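Local coordinates for cellulose-binding protein (Saccharophagus degradans, PDB 2X32) that binds a long-chain polyisoprenoid diphosphate through a YceI-like domain and is implicated in plant cell wall breakdown, at residues A13-L18 and V173-A178; H32-L37 and N54-G59; D103-L108 and V116-L121. All coordinates share one frame; numbering follows the deposited sequence. Where two conformers were deposited one is given.

Interaction 1 of 3, residues A13-L18 and V173-A178; sequences ATASFL and VLFYEA. With OTP ((2E,6E,10E,14E,18E,22E,26E)-3,7,11,15,19,23,27,31-octamethyldotriaconta-2,6,10,14,18,22,26,30-octaenyl trihydrogen diphosphate), chain C.
The seam where the first and last strands of the YceI-like beta-barrel meet is closed by F17 and V173, an antiparallel hydrogen-bonded pair. F17 N gives its hydrogen to V173 O at 2.9 Å, and V173 N returns one to F17 O at 3.1 Å. At S16 a hydroxyl takes over where the backbone pairing is interrupted at the break in strand 7-24. S16 OG accepts F175 N at 3.0 Å in an almost straight bond (174° at the hydrogen). The same hydroxyl is hydrogen-bonded to D12 O, so a small side chain that can both accept and donate suits this buried position well. On the outer side, V173 and F17 run alongside each other and point the same way. F17 has CG between the backbone N and the carbonyl carbon (chi1 58°), and in the conformer described here, one of two, V173 CB lies over one ring face, 4.0 Å from the centroid and 23° off the normal, a CH-pi contact displaced toward the rim. A branched valine thus offers its C-H to a flat aromatic surface. Next to them, the A15 methyl packs on the F175 ring, CB to CD2 3.7 Å, in the short non-strand part that interrupts strand 7-24. The intervening residues of strand 167-177 have the other task of lining the ligand pocket: L174 CD1 touches octaprenyl C9 at 3.5 Å, and Y176 OH, hydrogen-bonded to Q48 O, lies 3.7 Å from C6. L18 does likewise on its own strand, placing CD1 4.0 Å from C16. This alternation of outward F17, V173 and F175 with inward L18, L174 and Y176 is typical of a strand pair in a lipocalin-like beta-barrel that holds a hydrophobic ligand.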
# COMPACT_ATOMS: atom_id res chain seq x y z
N ALA A 13 -9.78 6.76 -6.71
CA ALA A 13 -9.11 5.51 -7.02
C ALA A 13 -8.33 5.61 -8.30
O ALA A 13 -7.27 5.01 -8.48
CB ALA A 13 -10.15 4.40 -7.18
N THR A 14 -8.84 6.37 -9.24
CA THR A 14 -8.11 6.49 -10.53
C THR A 14 -6.79 7.23 -10.40
O THR A 14 -5.74 6.80 -10.98
CB THR A 14 -8.95 7.14 -11.62
OG1 THR A 14 -9.16 8.54 -11.35
CG2 THR A 14 -10.23 6.43 -11.77
N ALA A 15 -6.77 8.31 -9.62
CA ALA A 15 -5.56 9.14 -9.50
C ALA A 15 -4.50 8.59 -8.56
O ALA A 15 -3.31 8.90 -8.66
CB ALA A 15 -5.93 10.59 -9.06
N SER A 16 -4.94 7.67 -7.73
CA SER A 16 -4.10 7.12 -6.67
C SER A 16 -3.28 5.94 -7.15
O SER A 16 -3.75 5.16 -7.96
CB SER A 16 -4.98 6.69 -5.49
OG SER A 16 -5.65 7.81 -4.91
N PHE A 17 -2.13 5.71 -6.54
CA PHE A 17 -1.33 4.57 -6.89
C PHE A 17 -0.54 4.02 -5.71
O PHE A 17 -0.27 4.72 -4.76
CB PHE A 17 -0.44 4.84 -8.13
CG PHE A 17 0.53 6.02 -8.02
CD1 PHE A 17 1.78 5.83 -7.46
CD2 PHE A 17 0.25 7.25 -8.58
CE1 PHE A 17 2.71 6.89 -7.38
CE2 PHE A 17 1.20 8.31 -8.53
CZ PHE A 17 2.41 8.11 -7.92
N LEU A 18 -0.20 2.75 -5.79
CA LEU A 18 0.64 2.09 -4.79
C LEU A 18 1.50 1.07 -5.51
O LEU A 18 0.99 0.25 -6.26
CB LEU A 18 -0.15 1.49 -3.65
CG LEU A 18 0.66 0.87 -2.56
CD1 LEU A 18 -0.08 0.96 -1.23
CD2 LEU A 18 1.04 -0.59 -2.88
N VAL A 173 1.02 7.28 -3.60
CA VAL A 173 0.45 8.65 -3.64
C VAL A 173 -1.06 8.45 -3.68
O VAL A 173 -1.61 7.89 -4.65
CB VAL A 173 0.94 9.45 -4.81
CG1 VAL A 173 0.28 10.86 -4.79
CG2 VAL A 173 2.51 9.55 -4.79
N LEU A 174 -1.74 8.90 -2.64
CA LEU A 174 -3.18 8.71 -2.47
C LEU A 174 -3.86 10.07 -2.53
O LEU A 174 -3.37 11.03 -1.89
CB LEU A 174 -3.48 8.06 -1.14
CG LEU A 174 -2.75 6.75 -0.90
CD1 LEU A 174 -3.03 6.26 0.50
CD2 LEU A 174 -3.03 5.63 -1.92
N PHE A 175 -4.95 10.17 -3.27
CA PHE A 175 -5.71 11.41 -3.31
C PHE A 175 -7.04 11.17 -2.69
O PHE A 175 -7.73 10.20 -3.05
CB PHE A 175 -5.87 11.83 -4.77
CG PHE A 175 -4.58 12.21 -5.42
CD1 PHE A 175 -4.09 13.52 -5.36
CD2 PHE A 175 -3.81 11.27 -6.10
CE1 PHE A 175 -2.86 13.86 -5.93
CE2 PHE A 175 -2.59 11.63 -6.67
CZ PHE A 175 -2.12 12.90 -6.58
N TYR A 176 -7.39 11.97 -1.69
CA TYR A 176 -8.67 11.86 -1.01
C TYR A 176 -9.46 13.15 -1.22
O TYR A 176 -8.89 14.25 -1.20
CB TYR A 176 -8.47 11.59 0.51
CG TYR A 176 -8.03 10.22 0.89
CD1 TYR A 176 -8.91 9.20 1.09
CD2 TYR A 176 -6.68 9.91 1.03
CE1 TYR A 176 -8.52 7.92 1.48
CE2 TYR A 176 -6.27 8.65 1.38
CZ TYR A 176 -7.19 7.64 1.59
OH TYR A 176 -6.82 6.36 1.95
N GLU A 177 -10.77 13.03 -1.42
CA GLU A 177 -11.63 14.13 -1.78
C GLU A 177 -12.87 14.13 -0.91
O GLU A 177 -13.49 13.11 -0.79
CB GLU A 177 -12.12 13.87 -3.19
CG GLU A 177 -11.18 14.24 -4.16
CD GLU A 177 -11.43 15.65 -4.74
OE1 GLU A 177 -12.20 16.46 -4.18
OE2 GLU A 177 -10.79 15.92 -5.71
N ALA A 178 -13.08 15.29 -0.27
CA ALA A 178 -14.26 15.58 0.54
C ALA A 178 -15.46 15.99 -0.29
O ALA A 178 -15.30 16.52 -1.38
CB ALA A 178 -13.93 16.68 1.53
O7 OTP C . 13.94 -14.11 -13.52
P2 OTP C . 12.72 -14.77 -14.11
O5 OTP C . 12.94 -16.23 -14.45
O6 OTP C . 12.05 -13.97 -15.19
O4 OTP C . 11.67 -14.84 -12.84
P1 OTP C . 10.29 -14.00 -12.67
O2 OTP C . 10.72 -12.62 -12.22
O3 OTP C . 9.27 -14.23 -13.76
O1 OTP C . 9.58 -14.54 -11.32
C40 OTP C . 10.21 -14.21 -10.06
C39 OTP C . 9.28 -13.37 -9.19
C37 OTP C . 9.66 -12.28 -8.56
C38 OTP C . 11.05 -11.62 -8.61
C36 OTP C . 8.67 -11.54 -7.67
C35 OTP C . 8.92 -11.68 -6.19
C34 OTP C . 7.93 -10.83 -5.37
C32 OTP C . 8.21 -10.20 -4.22
C33 OTP C . 9.58 -10.18 -3.63
C31 OTP C . 7.10 -9.34 -3.61
C30 OTP C . 6.67 -9.63 -2.19
C29 OTP C . 5.65 -8.63 -1.68
C27 OTP C . 5.59 -8.17 -0.44
C28 OTP C . 6.46 -8.67 0.71
C26 OTP C . 4.64 -7.06 -0.05
C25 OTP C . 3.83 -6.44 -1.17
C24 OTP C . 3.22 -5.07 -0.82
C22 OTP C . 1.96 -4.83 -0.47
C23 OTP C . 0.84 -5.85 -0.46
C21 OTP C . 1.58 -3.43 -0.10
C20 OTP C . 1.28 -3.25 1.41
C19 OTP C . 0.84 -1.83 1.79
C17 OTP C . 1.59 -0.91 2.41
C18 OTP C . 2.92 -1.13 3.02
C16 OTP C . 1.04 0.50 2.53
C15 OTP C . 0.89 0.95 3.95
C14 OTP C . 0.03 2.19 4.05
C12 OTP C . 0.21 3.19 4.95
C13 OTP C . 1.38 3.19 5.93
C11 OTP C . -0.71 4.36 5.03
C10 OTP C . -1.73 4.52 3.98
C9 OTP C . -2.47 5.86 3.95
C7 OTP C . -3.73 6.09 4.36
C8 OTP C . -4.72 5.05 4.83
C6 OTP C . -4.23 7.52 4.31
C5 OTP C . -4.14 8.25 5.64
C4 OTP C . -4.74 9.62 5.59
C2 OTP C . -4.23 10.67 6.25
C3 OTP C . -3.05 10.71 7.16
C1 OTP C . -4.95 11.98 6.13

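Interaction 2 of 3, residues H32-L37 and N54-G59; sequences HRFDVL and NSVNTG. With OTP ((2E,6E,10E,14E,18E,22E,26E)-3,7,11,15,19,23,27,31-octamethyldotriaconta-2,6,10,14,18,22,26,30-octaenyl trihydrogen diphosphate), chain C.
D35 OD2 is gripped by N57 and by a water. N57 ND2 donates to the syn lone pair of D35 OD2 at 2.8 Å, and that oxygen lies in the plane of the N57 amide, although carboxylate and amide planes are turned 78° apart. A water donates to D35 OD2 at 2.9 Å. N57 CG stands anti to its backbone N (chi1 -173°), and beyond it OD1 accepts G59 N at 3.0 Å, an Asx turn; one asparagine therefore spends both ends of its amide. Strand 28-42 of the barrel takes on strand 56-57 here as a short antiparallel partner, R33 and N57 exchanging both backbone bonds and D35 N binding S55 O. S55 OG, also hydrogen-bonded to D52 O, accepts V36 N at 2.9 Å; a serine's short side chain keeps its OG close to the backbone. On the inner face the F34 ring is wedged between the pairing strand and the ligand: CE1 meets V56 CB at 3.8 Å, and CZ lies 3.7 Å from octaprenyl C23. H32 crosses T58 obliquely, its CD2 resting 3.3 Å from T58 CB, while M67 of helix 61-72 touches both V56 and T58.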
# COMPACT_ATOMS: atom_id res chain seq x y z
N HIS A 32 6.46 -3.06 -9.32
CA HIS A 32 5.15 -3.63 -9.54
C HIS A 32 4.11 -2.71 -8.97
O HIS A 32 4.41 -1.86 -8.12
CB HIS A 32 5.08 -5.01 -8.86
CG HIS A 32 6.21 -5.88 -9.25
ND1 HIS A 32 7.20 -6.29 -8.37
CD2 HIS A 32 6.57 -6.36 -10.46
CE1 HIS A 32 8.09 -7.02 -9.03
NE2 HIS A 32 7.73 -7.07 -10.30
N ARG A 33 2.87 -2.87 -9.40
CA ARG A 33 1.82 -1.99 -8.90
C ARG A 33 0.55 -2.77 -8.69
O ARG A 33 0.38 -3.91 -9.16
CB ARG A 33 1.52 -0.77 -9.79
CG ARG A 33 2.73 -0.01 -10.33
CD ARG A 33 2.59 0.35 -11.86
NE ARG A 33 3.71 1.17 -12.27
CZ ARG A 33 4.85 0.77 -12.84
NH1 ARG A 33 5.07 -0.50 -13.21
NH2 ARG A 33 5.77 1.71 -13.11
N PHE A 34 -0.31 -2.20 -7.86
CA PHE A 34 -1.70 -2.65 -7.72
C PHE A 34 -2.61 -1.68 -8.46
O PHE A 34 -2.64 -0.48 -8.16
CB PHE A 34 -2.11 -2.77 -6.23
CG PHE A 34 -1.34 -3.82 -5.51
CD1 PHE A 34 -1.70 -5.16 -5.62
CD2 PHE A 34 -0.28 -3.47 -4.64
CE1 PHE A 34 -0.99 -6.15 -4.96
CE2 PHE A 34 0.39 -4.44 -3.94
CZ PHE A 34 0.06 -5.77 -4.09
N ASP A 35 -3.31 -2.19 -9.47
CA ASP A 35 -4.11 -1.32 -10.34
C ASP A 35 -5.43 -0.87 -9.71
O ASP A 35 -6.08 0.04 -10.24
CB ASP A 35 -4.34 -1.98 -11.69
CG ASP A 35 -3.09 -2.09 -12.54
OD1 ASP A 35 -2.11 -1.32 -12.35
OD2 ASP A 35 -3.12 -2.94 -13.44
N VAL A 36 -5.88 -1.56 -8.65
CA VAL A 36 -7.15 -1.25 -8.03
C VAL A 36 -6.98 -1.01 -6.52
O VAL A 36 -6.54 -1.89 -5.77
CB VAL A 36 -8.20 -2.33 -8.25
CG1 VAL A 36 -9.51 -2.04 -7.49
CG2 VAL A 36 -8.51 -2.51 -9.76
N LEU A 37 -7.30 0.24 -6.11
CA LEU A 37 -7.29 0.72 -4.74
C LEU A 37 -8.66 1.30 -4.44
O LEU A 37 -9.32 1.86 -5.30
CB LEU A 37 -6.26 1.84 -4.56
CG LEU A 37 -4.83 1.50 -4.95
CD1 LEU A 37 -3.94 2.76 -4.90
CD2 LEU A 37 -4.25 0.35 -4.12
N ASN A 54 -5.80 -8.99 -6.15
CA ASN A 54 -5.98 -9.50 -7.51
C ASN A 54 -5.61 -8.55 -8.64
O ASN A 54 -5.45 -8.99 -9.78
CB ASN A 54 -7.43 -9.98 -7.74
CG ASN A 54 -7.70 -11.29 -7.06
OD1 ASN A 54 -6.95 -12.26 -7.27
ND2 ASN A 54 -8.74 -11.33 -6.24
N SER A 55 -5.39 -7.25 -8.30
CA SER A 55 -5.00 -6.25 -9.30
C SER A 55 -3.50 -6.07 -9.42
O SER A 55 -3.07 -5.15 -10.07
CB SER A 55 -5.69 -4.92 -8.99
OG SER A 55 -5.05 -4.24 -7.94
N VAL A 56 -2.73 -6.97 -8.84
CA VAL A 56 -1.26 -6.96 -8.99
C VAL A 56 -0.93 -6.97 -10.46
O VAL A 56 -1.47 -7.69 -11.29
CB VAL A 56 -0.57 -8.11 -8.21
CG1 VAL A 56 -0.92 -9.49 -8.81
CG2 VAL A 56 0.98 -7.87 -8.01
N ASN A 57 0.03 -6.12 -10.79
CA ASN A 57 0.45 -5.92 -12.18
C ASN A 57 1.96 -5.83 -12.19
O ASN A 57 2.54 -4.82 -11.80
CB ASN A 57 -0.23 -4.66 -12.73
CG ASN A 57 0.02 -4.48 -14.19
OD1 ASN A 57 1.04 -5.00 -14.71
ND2 ASN A 57 -0.83 -3.73 -14.87
N THR A 58 2.60 -6.91 -12.64
CA THR A 58 4.03 -7.02 -12.75
C THR A 58 4.48 -6.91 -14.21
O THR A 58 5.69 -7.05 -14.49
CB THR A 58 4.55 -8.36 -12.17
OG1 THR A 58 4.28 -9.44 -13.09
CG2 THR A 58 3.95 -8.62 -10.76
N GLY A 59 3.54 -6.67 -15.12
CA GLY A 59 3.82 -6.59 -16.55
C GLY A 59 3.93 -7.92 -17.27
O GLY A 59 4.09 -7.93 -18.50
O7 OTP C . 13.94 -14.11 -13.52
P2 OTP C . 12.72 -14.77 -14.11
O5 OTP C . 12.94 -16.23 -14.45
O6 OTP C . 12.05 -13.97 -15.19
O4 OTP C . 11.67 -14.84 -12.84
P1 OTP C . 10.29 -14.00 -12.67
O2 OTP C . 10.72 -12.62 -12.22
O3 OTP C . 9.27 -14.23 -13.76
O1 OTP C . 9.58 -14.54 -11.32
C40 OTP C . 10.21 -14.21 -10.06
C39 OTP C . 9.28 -13.37 -9.19
C37 OTP C . 9.66 -12.28 -8.56
C38 OTP C . 11.05 -11.62 -8.61
C36 OTP C . 8.67 -11.54 -7.67
C35 OTP C . 8.92 -11.68 -6.19
C34 OTP C . 7.93 -10.83 -5.37
C32 OTP C . 8.21 -10.20 -4.22
C33 OTP C . 9.58 -10.18 -3.63
C31 OTP C . 7.10 -9.34 -3.61
C30 OTP C . 6.67 -9.63 -2.19
C29 OTP C . 5.65 -8.63 -1.68
C27 OTP C . 5.59 -8.17 -0.44
C28 OTP C . 6.46 -8.67 0.71
C26 OTP C . 4.64 -7.06 -0.05
C25 OTP C . 3.83 -6.44 -1.17
C24 OTP C . 3.22 -5.07 -0.82
C22 OTP C . 1.96 -4.83 -0.47
C23 OTP C . 0.84 -5.85 -0.46
C21 OTP C . 1.58 -3.43 -0.10
C20 OTP C . 1.28 -3.25 1.41
C19 OTP C . 0.84 -1.83 1.79
C17 OTP C . 1.59 -0.91 2.41
C18 OTP C . 2.92 -1.13 3.02
C16 OTP C . 1.04 0.50 2.53
C15 OTP C . 0.89 0.95 3.95
C14 OTP C . 0.03 2.19 4.05
C12 OTP C . 0.21 3.19 4.95
C13 OTP C . 1.38 3.19 5.93
C11 OTP C . -0.71 4.36 5.03
C10 OTP C . -1.73 4.52 3.98
C9 OTP C . -2.47 5.86 3.95
C7 OTP C . -3.73 6.09 4.36
C8 OTP C . -4.72 5.05 4.83
C6 OTP C . -4.23 7.52 4.31
C5 OTP C . -4.14 8.25 5.64
C4 OTP C . -4.74 9.62 5.59
C2 OTP C . -4.23 10.67 6.25
C3 OTP C . -3.05 10.71 7.16
C1 OTP C . -4.95 11.98 6.13
O HOH W 1 4.03 -3.10 -13.49
O HOH W 2 -4.01 -5.73 -13.31

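Interaction 3 of 3, residues D103-L108 and V116-L121; sequences DVSATL and VIDTQL. With OTP ((2E,6E,10E,14E,18E,22E,26E)-3,7,11,15,19,23,27,31-octamethyldotriaconta-2,6,10,14,18,22,26,30-octaenyl trihydrogen diphosphate), chain C.
A beta hairpin in the barrel wall, formed by strands 99-109 and 115-125, brings V104 against T119 and A106 against I117 as antiparallel hydrogen-bonded pairs, each exchanging two backbone bonds. Alternating with them, D103 faces Q120, S105 faces D118 and T107 faces V116 in non-hydrogen-bonded pairs, whose side chains occupy the outer face. Its mostly polar residues suit a face that is largely exposed to solvent; V116 is the exception. D103 and Q120 lie side by side, with carboxylate and amide nearly coplanar (22°). Q120 NE2 gives a hydrogen to D103 OD1 at 2.8 Å on its syn side, and the bond is noticeably bent (141° at the hydrogen). Q120 can reach because CG is anti to the backbone N (chi1 -169°) and the chain beyond stays extended. An alanine in place of Q120 would probably leave D103 OD1 without its amide mate and the carboxylate freer to turn. At the next non-hydrogen-bonded pair, S105 OG donates to D118 OD1 at 2.8 Å, meeting the oxygen nearly along its C-O axis; a serine is short enough to stay beside the strand and give its hydrogen to the aspartate across from it. The inner face is mostly apolar and belongs to the pocket of the octaprenyl chain. V104 and T119 run side by side, CG2 to CG2 3.8 Å; T119 turns this methyl, CG2, to the ligand and touches C13 at 3.9 Å. L121 crosses V104 at about a right angle, CD1 meeting V104 CG1 at 3.8 Å. Small A106 lets ligand C13 come to 4.0 Å from its CB, whereas L108 and I117 lean together, L108 CD2 to I117 CD1 3.9 Å. I117 CD1 is also 3.8 Å from the ligand methyl C18.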
# COMPACT_ATOMS: atom_id res chain seq x y z
N ASP A 103 3.04 11.34 12.06
CA ASP A 103 3.62 10.07 12.53
C ASP A 103 2.45 9.15 12.86
O ASP A 103 1.64 9.51 13.74
CB ASP A 103 4.44 10.35 13.76
CG ASP A 103 5.67 11.22 13.47
OD1 ASP A 103 6.28 11.00 12.42
OD2 ASP A 103 5.98 12.06 14.34
N VAL A 104 2.31 8.09 12.10
CA VAL A 104 1.18 7.14 12.23
C VAL A 104 1.61 5.78 12.71
O VAL A 104 2.69 5.32 12.45
CB VAL A 104 0.41 6.99 10.88
CG1 VAL A 104 0.00 8.32 10.31
CG2 VAL A 104 1.22 6.22 9.84
N SER A 105 0.66 5.10 13.39
CA SER A 105 0.74 3.69 13.64
C SER A 105 -0.41 3.13 12.81
O SER A 105 -1.60 3.26 13.19
CB SER A 105 0.52 3.37 15.12
OG SER A 105 1.62 3.85 15.83
N ALA A 106 -0.08 2.66 11.63
CA ALA A 106 -1.11 2.19 10.68
C ALA A 106 -1.16 0.69 10.84
O ALA A 106 -0.13 0.03 10.89
CB ALA A 106 -0.68 2.53 9.26
N THR A 107 -2.35 0.12 10.87
CA THR A 107 -2.47 -1.33 10.87
C THR A 107 -2.63 -1.83 9.45
O THR A 107 -3.46 -1.32 8.71
CB THR A 107 -3.63 -1.75 11.76
OG1 THR A 107 -3.39 -1.26 13.08
CG2 THR A 107 -3.74 -3.28 11.85
N LEU A 108 -1.79 -2.77 9.08
CA LEU A 108 -1.84 -3.44 7.77
C LEU A 108 -2.28 -4.87 7.98
O LEU A 108 -1.58 -5.66 8.63
CB LEU A 108 -0.50 -3.39 7.04
CG LEU A 108 -0.41 -4.27 5.79
CD1 LEU A 108 -1.38 -3.81 4.67
CD2 LEU A 108 1.08 -4.21 5.27
N VAL A 116 1.49 -3.57 12.69
CA VAL A 116 1.50 -2.12 12.74
C VAL A 116 2.70 -1.60 11.97
O VAL A 116 3.83 -2.11 12.13
CB VAL A 116 1.56 -1.61 14.16
CG1 VAL A 116 1.69 -0.10 14.17
CG2 VAL A 116 0.33 -2.01 14.91
N ILE A 117 2.44 -0.60 11.12
CA ILE A 117 3.51 0.13 10.40
C ILE A 117 3.62 1.47 11.05
O ILE A 117 2.69 2.27 11.02
CB ILE A 117 3.18 0.27 8.90
CG1 ILE A 117 3.07 -1.11 8.27
CG2 ILE A 117 4.25 1.21 8.18
CD1 ILE A 117 2.64 -1.02 6.84
N ASP A 118 4.75 1.69 11.73
CA ASP A 118 5.05 2.97 12.35
C ASP A 118 5.85 3.77 11.33
O ASP A 118 6.99 3.43 11.00
CB ASP A 118 5.88 2.75 13.64
CG ASP A 118 5.06 2.10 14.74
OD1 ASP A 118 4.01 2.69 15.11
OD2 ASP A 118 5.48 1.01 15.25
N THR A 119 5.22 4.78 10.75
CA THR A 119 5.89 5.52 9.66
C THR A 119 5.38 6.94 9.66
O THR A 119 4.48 7.33 10.41
CB THR A 119 5.68 4.85 8.31
OG1 THR A 119 6.63 5.35 7.34
CG2 THR A 119 4.25 5.10 7.80
N GLN A 120 5.95 7.76 8.79
CA GLN A 120 5.59 9.15 8.70
C GLN A 120 4.98 9.39 7.31
O GLN A 120 5.55 8.94 6.29
CB GLN A 120 6.85 10.00 8.87
CG GLN A 120 6.59 11.40 9.04
CD GLN A 120 7.92 12.09 9.47
OE1 GLN A 120 8.84 12.18 8.65
NE2 GLN A 120 8.08 12.45 10.76
N LEU A 121 3.83 10.05 7.32
CA LEU A 121 3.12 10.41 6.10
C LEU A 121 3.22 11.90 5.87
O LEU A 121 3.32 12.70 6.81
CB LEU A 121 1.66 10.02 6.14
CG LEU A 121 1.42 8.53 6.45
CD1 LEU A 121 -0.13 8.23 6.49
CD2 LEU A 121 2.11 7.57 5.47
O7 OTP C . 13.94 -14.11 -13.52
P2 OTP C . 12.72 -14.77 -14.11
O5 OTP C . 12.94 -16.23 -14.45
O6 OTP C . 12.05 -13.97 -15.19
O4 OTP C . 11.67 -14.84 -12.84
P1 OTP C . 10.29 -14.00 -12.67
O2 OTP C . 10.72 -12.62 -12.22
O3 OTP C . 9.27 -14.23 -13.76
O1 OTP C . 9.58 -14.54 -11.32
C40 OTP C . 10.21 -14.21 -10.06
C39 OTP C . 9.28 -13.37 -9.19
C37 OTP C . 9.66 -12.28 -8.56
C38 OTP C . 11.05 -11.62 -8.61
C36 OTP C . 8.67 -11.54 -7.67
C35 OTP C . 8.92 -11.68 -6.19
C34 OTP C . 7.93 -10.83 -5.37
C32 OTP C . 8.21 -10.20 -4.22
C33 OTP C . 9.58 -10.18 -3.63
C31 OTP C . 7.10 -9.34 -3.61
C30 OTP C . 6.67 -9.63 -2.19
C29 OTP C . 5.65 -8.63 -1.68
C27 OTP C . 5.59 -8.17 -0.44
C28 OTP C . 6.46 -8.67 0.71
C26 OTP C . 4.64 -7.06 -0.05
C25 OTP C . 3.83 -6.44 -1.17
C24 OTP C . 3.22 -5.07 -0.82
C22 OTP C . 1.96 -4.83 -0.47
C23 OTP C . 0.84 -5.85 -0.46
C21 OTP C . 1.58 -3.43 -0.10
C20 OTP C . 1.28 -3.25 1.41
C19 OTP C . 0.84 -1.83 1.79
C17 OTP C . 1.59 -0.91 2.41
C18 OTP C . 2.92 -1.13 3.02
C16 OTP C . 1.04 0.50 2.53
C15 OTP C . 0.89 0.95 3.95
C14 OTP C . 0.03 2.19 4.05
C12 OTP C . 0.21 3.19 4.95
C13 OTP C . 1.38 3.19 5.93
C11 OTP C . -0.71 4.36 5.03
C10 OTP C . -1.73 4.52 3.98
C9 OTP C . -2.47 5.86 3.95
C7 OTP C . -3.73 6.09 4.36
C8 OTP C . -4.72 5.05 4.83
C6 OTP C . -4.23 7.52 4.31
C5 OTP C . -4.14 8.25 5.64
C4 OTP C . -4.74 9.62 5.59
C2 OTP C . -4.23 10.67 6.25
C3 OTP C . -3.05 10.71 7.16
C1 OTP C . -4.95 11.98 6.13

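All three interactions line one pocket, in which the octaprenyl chain runs through the barrel while K24 NZ hydrogen-bonds to the ligand. Interactions 1 and 2 are neighbours: their centres are about 15 Å apart, and L18 O and F34 N form a probable hydrogen bond at 3.2 Å that couples strands 7-24 and 28-42. Interaction 3 touches neither; its nearest atoms are about 7 Å from interaction 1 and about 9 Å from interaction 2, with the latter on the opposite side of the chain's centre. Interaction 2 meets the ligand at C23, nearer the diphosphate, whereas interactions 1 and 3 also reach the tail end of the isoprenoid.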